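Side-chain contacts in trichothecene 3-O-acetyltransferase TRI101 (Fusarium sporotrichioides, PDB 2ZBA), which acetylates the 3-hydroxyl of trichothecene mycotoxins, with acetyl-CoA as the acetyl donor, during biosynthesis of compounds such as T-2 toxin: residues A[19-24]-A[80-85]; A[85-90]-A[142-147]. All coordinates share one frame; numbering follows the deposited sequence.

How the contacts relate
Contacts 1 and 2 follow one another along strand 81-85 and the loop after it: contact 1 uses Ser-82 of the strand, contact 2 the loop, and Ile-85 belongs to both. Their centres lie about 15 Å apart, on the same side of the chain's centre. They also meet directly, where CG2 of Ile-84 packs 3.9 Å from CG2 of Val-145. Contact 1 is polar and reaches the T-2 pocket through Pro-24, three residues beyond the glutamine that grips the strand. Contact 2 is apolar and lies away from the toxin, coenzyme A and calcium sites; it ties the loop between strands 81-85 and 92-97 to the run that enters strand 146-153.

Contact 1: residues A[19-24]-A[80-85]; sequences IGQQPP and GTSKII. With ZBA (12,13-Epoxytrichothec-9-ene-3,4,8,15-tetrol-4,15-diacetate-8-isovalerate), chain F.
Gln-21 reaches across to Ser-82 and holds its backbone with both ends of the side-chain amide. The stronger bond runs from Ser-82 N to Gln-21 OE1, 2.8 Å with an N-H...O angle of 152°; the N-H arrives in the carbonyl plane, on a lone pair of OE1. A second, weak bond runs from Gln-21 NE2 to Ser-82 O at 3.3 Å. A bend at chi2 (-95°) brings the amide to the strand, and chi3 (14°) turns it so that oxygen and nitrogen meet the N-H and C=O of the same residue.

A water adds a looser link beside this pair: it donates to Gln-21 O at 2.7 Å and, weakly, to Gly-80 O at 3.4 Å. Beyond these bonds the contact is slight: CB of Ser-82 lies 3.4 Å from Gln-21 OE1. The hydroxyl of Ser-82 is instead bonded to Thr-71 OG1 on strand 68-72.

Within 19-24, the next glutamine faces the other way: Gln-22 NE2 makes a weak bond to Ile-19 O, 2.9 Å, across the turn leaving the 3-10 segment. Pro-24 then meets the bound T-2 toxin, its CB 3.6 Å from ZBA O13, an acetate carbonyl oxygen, and equally near methyl C47 of the isovalerate.

Strand 81-85 is the middle strand of a three-stranded antiparallel sheet with 14-15 and 68-72. Bonding to both N and O of Ser-82, which also has a backbone bond to Leu-16, the buried amide is probably held in one orientation, chiefly by the OE1 bond, and the turn leading to the toxin pocket is tethered to this small sheet.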
# COMPACT_ATOMS: atom_id res chain seq x y z
N ILE A 19 -13.88 1.08 -9.46
CA ILE A 19 -12.79 0.12 -9.24
C ILE A 19 -12.61 -0.30 -7.76
O ILE A 19 -12.10 -1.39 -7.48
CB ILE A 19 -11.47 0.63 -9.92
CG1 ILE A 19 -11.51 0.27 -11.41
CG2 ILE A 19 -10.25 0.04 -9.27
CD1 ILE A 19 -10.39 0.83 -12.24
N GLY A 20 -13.05 0.53 -6.83
CA GLY A 20 -12.93 0.22 -5.41
C GLY A 20 -14.05 -0.66 -4.90
O GLY A 20 -14.05 -1.04 -3.72
N GLN A 21 -15.01 -0.97 -5.78
CA GLN A 21 -16.16 -1.79 -5.42
C GLN A 21 -15.87 -3.28 -5.46
O GLN A 21 -16.80 -4.08 -5.48
CB GLN A 21 -17.36 -1.50 -6.32
CG GLN A 21 -17.72 -0.05 -6.47
CD GLN A 21 -18.79 0.42 -5.52
OE1 GLN A 21 -19.13 -0.25 -4.56
NE2 GLN A 21 -19.31 1.59 -5.78
N GLN A 22 -14.59 -3.66 -5.48
CA GLN A 22 -14.18 -5.06 -5.45
C GLN A 22 -14.35 -5.61 -4.04
O GLN A 22 -13.85 -5.02 -3.08
CB GLN A 22 -12.70 -5.20 -5.84
CG GLN A 22 -12.37 -4.75 -7.20
CD GLN A 22 -10.88 -4.65 -7.45
OE1 GLN A 22 -10.10 -5.49 -6.99
NE2 GLN A 22 -10.48 -3.64 -8.21
N PRO A 23 -15.03 -6.77 -3.90
CA PRO A 23 -15.22 -7.27 -2.53
C PRO A 23 -13.92 -7.47 -1.72
O PRO A 23 -13.96 -7.28 -0.51
CB PRO A 23 -16.00 -8.59 -2.73
CG PRO A 23 -16.63 -8.45 -4.10
CD PRO A 23 -15.63 -7.68 -4.91
N PRO A 24 -12.78 -7.83 -2.35
CA PRO A 24 -11.55 -7.83 -1.52
C PRO A 24 -11.18 -6.47 -0.89
O PRO A 24 -10.81 -6.42 0.29
CB PRO A 24 -10.44 -8.27 -2.49
CG PRO A 24 -11.13 -8.89 -3.66
CD PRO A 24 -12.50 -8.26 -3.74
N GLY A 80 -23.63 -5.85 -4.40
CA GLY A 80 -23.96 -4.54 -3.87
C GLY A 80 -23.14 -3.36 -4.38
O GLY A 80 -22.20 -3.51 -5.18
N THR A 81 -23.51 -2.18 -3.92
CA THR A 81 -22.85 -0.95 -4.30
C THR A 81 -22.57 -0.18 -3.02
O THR A 81 -23.42 -0.07 -2.14
CB THR A 81 -23.69 -0.11 -5.29
OG1 THR A 81 -25.03 -0.02 -4.82
CG2 THR A 81 -23.75 -0.78 -6.65
N SER A 82 -21.35 0.33 -2.91
CA SER A 82 -20.87 0.93 -1.68
C SER A 82 -20.70 2.43 -1.85
O SER A 82 -20.45 2.94 -2.95
CB SER A 82 -19.56 0.27 -1.23
OG SER A 82 -19.72 -1.13 -1.05
N LYS A 83 -20.86 3.12 -0.73
CA LYS A 83 -20.87 4.57 -0.69
C LYS A 83 -20.36 5.05 0.69
O LYS A 83 -20.35 4.29 1.66
CB LYS A 83 -22.30 5.07 -0.94
CG LYS A 83 -23.32 4.63 0.14
CD LYS A 83 -24.72 5.18 -0.09
CE LYS A 83 -25.32 4.69 -1.42
NZ LYS A 83 -26.69 5.26 -1.65
N ILE A 84 -19.92 6.30 0.75
CA ILE A 84 -19.47 6.93 1.99
C ILE A 84 -20.63 7.77 2.53
O ILE A 84 -21.13 8.65 1.83
CB ILE A 84 -18.20 7.83 1.78
CG1 ILE A 84 -17.00 6.97 1.34
CG2 ILE A 84 -17.87 8.64 3.07
CD1 ILE A 84 -15.87 7.74 0.64
N ILE A 85 -21.05 7.48 3.77
CA ILE A 85 -22.15 8.19 4.44
C ILE A 85 -21.68 8.68 5.82
O ILE A 85 -20.66 8.19 6.32
CB ILE A 85 -23.42 7.27 4.64
CG1 ILE A 85 -23.07 6.06 5.53
CG2 ILE A 85 -24.03 6.88 3.29
CD1 ILE A 85 -24.28 5.31 6.10
O18 ZBA F . -3.41 -10.31 -1.36
C44 ZBA F . -4.48 -9.89 -1.00
C45 ZBA F . -5.81 -10.53 -1.20
C46 ZBA F . -6.75 -10.42 -0.07
C48 ZBA F . -6.51 -11.00 1.23
C47 ZBA F . -8.07 -9.74 -0.15
O17 ZBA F . -4.54 -8.73 -0.34
C31 ZBA F . -3.40 -7.82 -0.29
C30 ZBA F . -3.12 -7.22 -1.66
C32 ZBA F . -3.69 -6.86 0.82
C39 ZBA F . -3.89 -7.49 2.16
C33 ZBA F . -3.74 -5.56 0.59
C34 ZBA F . -3.45 -4.94 -0.73
O10 ZBA F . -2.02 -4.58 -0.76
C29 ZBA F . -3.76 -5.83 -1.99
C38 ZBA F . -5.29 -5.97 -2.14
O12 ZBA F . -5.60 -7.18 -2.87
C40 ZBA F . -6.80 -7.24 -3.45
C41 ZBA F . -7.02 -8.57 -4.10
O13 ZBA F . -7.57 -6.39 -3.47
C28 ZBA F . -3.12 -5.16 -3.31
C37 ZBA F . -3.51 -5.95 -4.59
C35 ZBA F . -1.60 -5.05 -3.08
C25 ZBA F . -1.49 -4.06 -1.99
C36 ZBA F . -0.57 -5.99 -3.46
O11 ZBA F . -0.73 -4.76 -4.18
C27 ZBA F . -3.45 -3.60 -3.39
C26 ZBA F . -2.27 -2.95 -2.68
O16 ZBA F . -2.61 -1.94 -1.77
O14 ZBA F . -3.57 -3.01 -4.72
O HOH W 1 -19.26 -5.13 -4.99

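Contact 2: residues A[85-90]-A[142-147]; sequences IPYEET and PKPVLL
With CG anti to the backbone N (chi1 179°), Tyr-87 sends its phenol ring from the 85-90 loop across to two prolines, Pro-142 and Pro-144, while chi2 of 40° sets the tilt of the ring against them. This apolar contact lies in the N-terminal part of a BAHD acyltransferase and joins the connection between strands 81-85 and 92-97 to the run leading into strand 146-153.

The two prolines take different parts of the ring. Pro-142 sits at the hydroxyl end, its CB 3.8 Å from Tyr-87 CZ, and the two side chains cross at about a right angle. Pro-144 meets one flank, CG lying 3.6 Å from Tyr-87 CE2; both prolines approach obliquely, from the same side of the ring plane. Glu-88, next in the chain, lays its CG 4.0 Å from that plane on the opposite side, over the ring centre, so the ring is held between its own loop and the two prolines.

The grip is apolar and modest, burying 130 Å² over both sides. Polar bonds anchor the backbones around it: Pro-86 O accepts from Gln-68 NE2, Pro-142 O from Arg-128 NH2, and Pro-144 O is bonded to Tyr-29 OH. Strand 68-72 lies close to both segments, since Gln-68 touches Tyr-87 and Val-69 bonds to the backbone of Lys-143. At the outer end of the ring, the phenol oxygen OH of Tyr-87 rests 3.5 Å from CB of Pro-142.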
# COMPACT_ATOMS: atom_id res chain seq x y z
N ILE A 85 -21.05 7.48 3.77
CA ILE A 85 -22.15 8.19 4.44
C ILE A 85 -21.68 8.68 5.82
O ILE A 85 -20.66 8.19 6.32
CB ILE A 85 -23.42 7.27 4.64
CG1 ILE A 85 -23.07 6.06 5.53
CG2 ILE A 85 -24.03 6.88 3.29
CD1 ILE A 85 -24.28 5.31 6.10
N PRO A 86 -22.42 9.65 6.43
CA PRO A 86 -22.09 10.15 7.77
C PRO A 86 -21.93 9.09 8.84
O PRO A 86 -22.60 8.06 8.84
CB PRO A 86 -23.25 11.10 8.11
CG PRO A 86 -23.71 11.59 6.77
CD PRO A 86 -23.60 10.36 5.88
N TYR A 87 -21.02 9.36 9.77
CA TYR A 87 -20.79 8.49 10.89
C TYR A 87 -20.61 9.39 12.13
O TYR A 87 -21.61 9.91 12.64
CB TYR A 87 -19.59 7.61 10.58
CG TYR A 87 -19.15 6.63 11.64
CD1 TYR A 87 -20.07 5.91 12.41
CD2 TYR A 87 -17.80 6.39 11.85
CE1 TYR A 87 -19.64 5.00 13.37
CE2 TYR A 87 -17.36 5.48 12.81
CZ TYR A 87 -18.28 4.79 13.56
OH TYR A 87 -17.81 3.89 14.49
N GLU A 88 -19.38 9.59 12.58
CA GLU A 88 -19.11 10.55 13.65
C GLU A 88 -18.62 11.88 13.06
O GLU A 88 -18.43 11.98 11.84
CB GLU A 88 -18.13 9.96 14.65
CG GLU A 88 -18.63 8.65 15.24
CD GLU A 88 -17.66 8.01 16.20
OE1 GLU A 88 -16.58 8.58 16.43
OE2 GLU A 88 -17.97 6.91 16.72
N GLU A 89 -18.46 12.91 13.91
CA GLU A 89 -18.04 14.25 13.46
C GLU A 89 -16.60 14.30 13.01
O GLU A 89 -16.23 15.12 12.18
CB GLU A 89 -18.25 15.31 14.55
N THR A 90 -15.77 13.43 13.58
CA THR A 90 -14.36 13.35 13.19
C THR A 90 -14.00 11.89 12.98
O THR A 90 -14.70 10.99 13.50
CB THR A 90 -13.39 14.00 14.25
OG1 THR A 90 -13.62 13.44 15.54
CG2 THR A 90 -13.56 15.53 14.32
N PRO A 142 -19.85 -0.94 12.04
CA PRO A 142 -19.26 0.23 11.38
C PRO A 142 -17.97 -0.08 10.62
O PRO A 142 -17.17 -0.94 11.04
CB PRO A 142 -18.99 1.19 12.54
CG PRO A 142 -19.94 0.77 13.61
CD PRO A 142 -20.03 -0.72 13.48
N LYS A 143 -17.81 0.60 9.49
CA LYS A 143 -16.63 0.48 8.66
C LYS A 143 -16.13 1.89 8.33
O LYS A 143 -16.36 2.40 7.23
CB LYS A 143 -17.01 -0.30 7.40
CG LYS A 143 -15.86 -0.77 6.54
CD LYS A 143 -16.38 -1.46 5.27
CE LYS A 143 -16.68 -2.94 5.50
NZ LYS A 143 -17.14 -3.59 4.22
N PRO A 144 -15.46 2.54 9.30
CA PRO A 144 -15.03 3.93 9.08
C PRO A 144 -14.05 4.05 7.92
O PRO A 144 -13.32 3.11 7.63
CB PRO A 144 -14.35 4.31 10.41
CG PRO A 144 -14.83 3.28 11.41
CD PRO A 144 -15.05 2.03 10.62
N VAL A 145 -14.07 5.20 7.27
CA VAL A 145 -13.18 5.53 6.15
C VAL A 145 -11.72 5.66 6.65
O VAL A 145 -10.78 5.17 6.01
CB VAL A 145 -13.71 6.82 5.46
CG1 VAL A 145 -12.67 7.46 4.51
CG2 VAL A 145 -15.00 6.54 4.72
N LEU A 146 -11.57 6.29 7.81
CA LEU A 146 -10.26 6.61 8.36
C LEU A 146 -10.30 6.46 9.88
O LEU A 146 -11.24 6.92 10.53
CB LEU A 146 -9.88 8.04 7.95
CG LEU A 146 -8.41 8.50 7.99
CD1 LEU A 146 -7.56 7.87 6.87
CD2 LEU A 146 -8.32 10.04 7.89
N LEU A 147 -9.31 5.77 10.44
CA LEU A 147 -9.16 5.64 11.90
C LEU A 147 -7.72 5.97 12.26
O LEU A 147 -6.80 5.70 11.48
CB LEU A 147 -9.48 4.22 12.39
CG LEU A 147 -10.87 3.55 12.33
CD1 LEU A 147 -11.04 2.80 11.02
CD2 LEU A 147 -10.97 2.55 13.48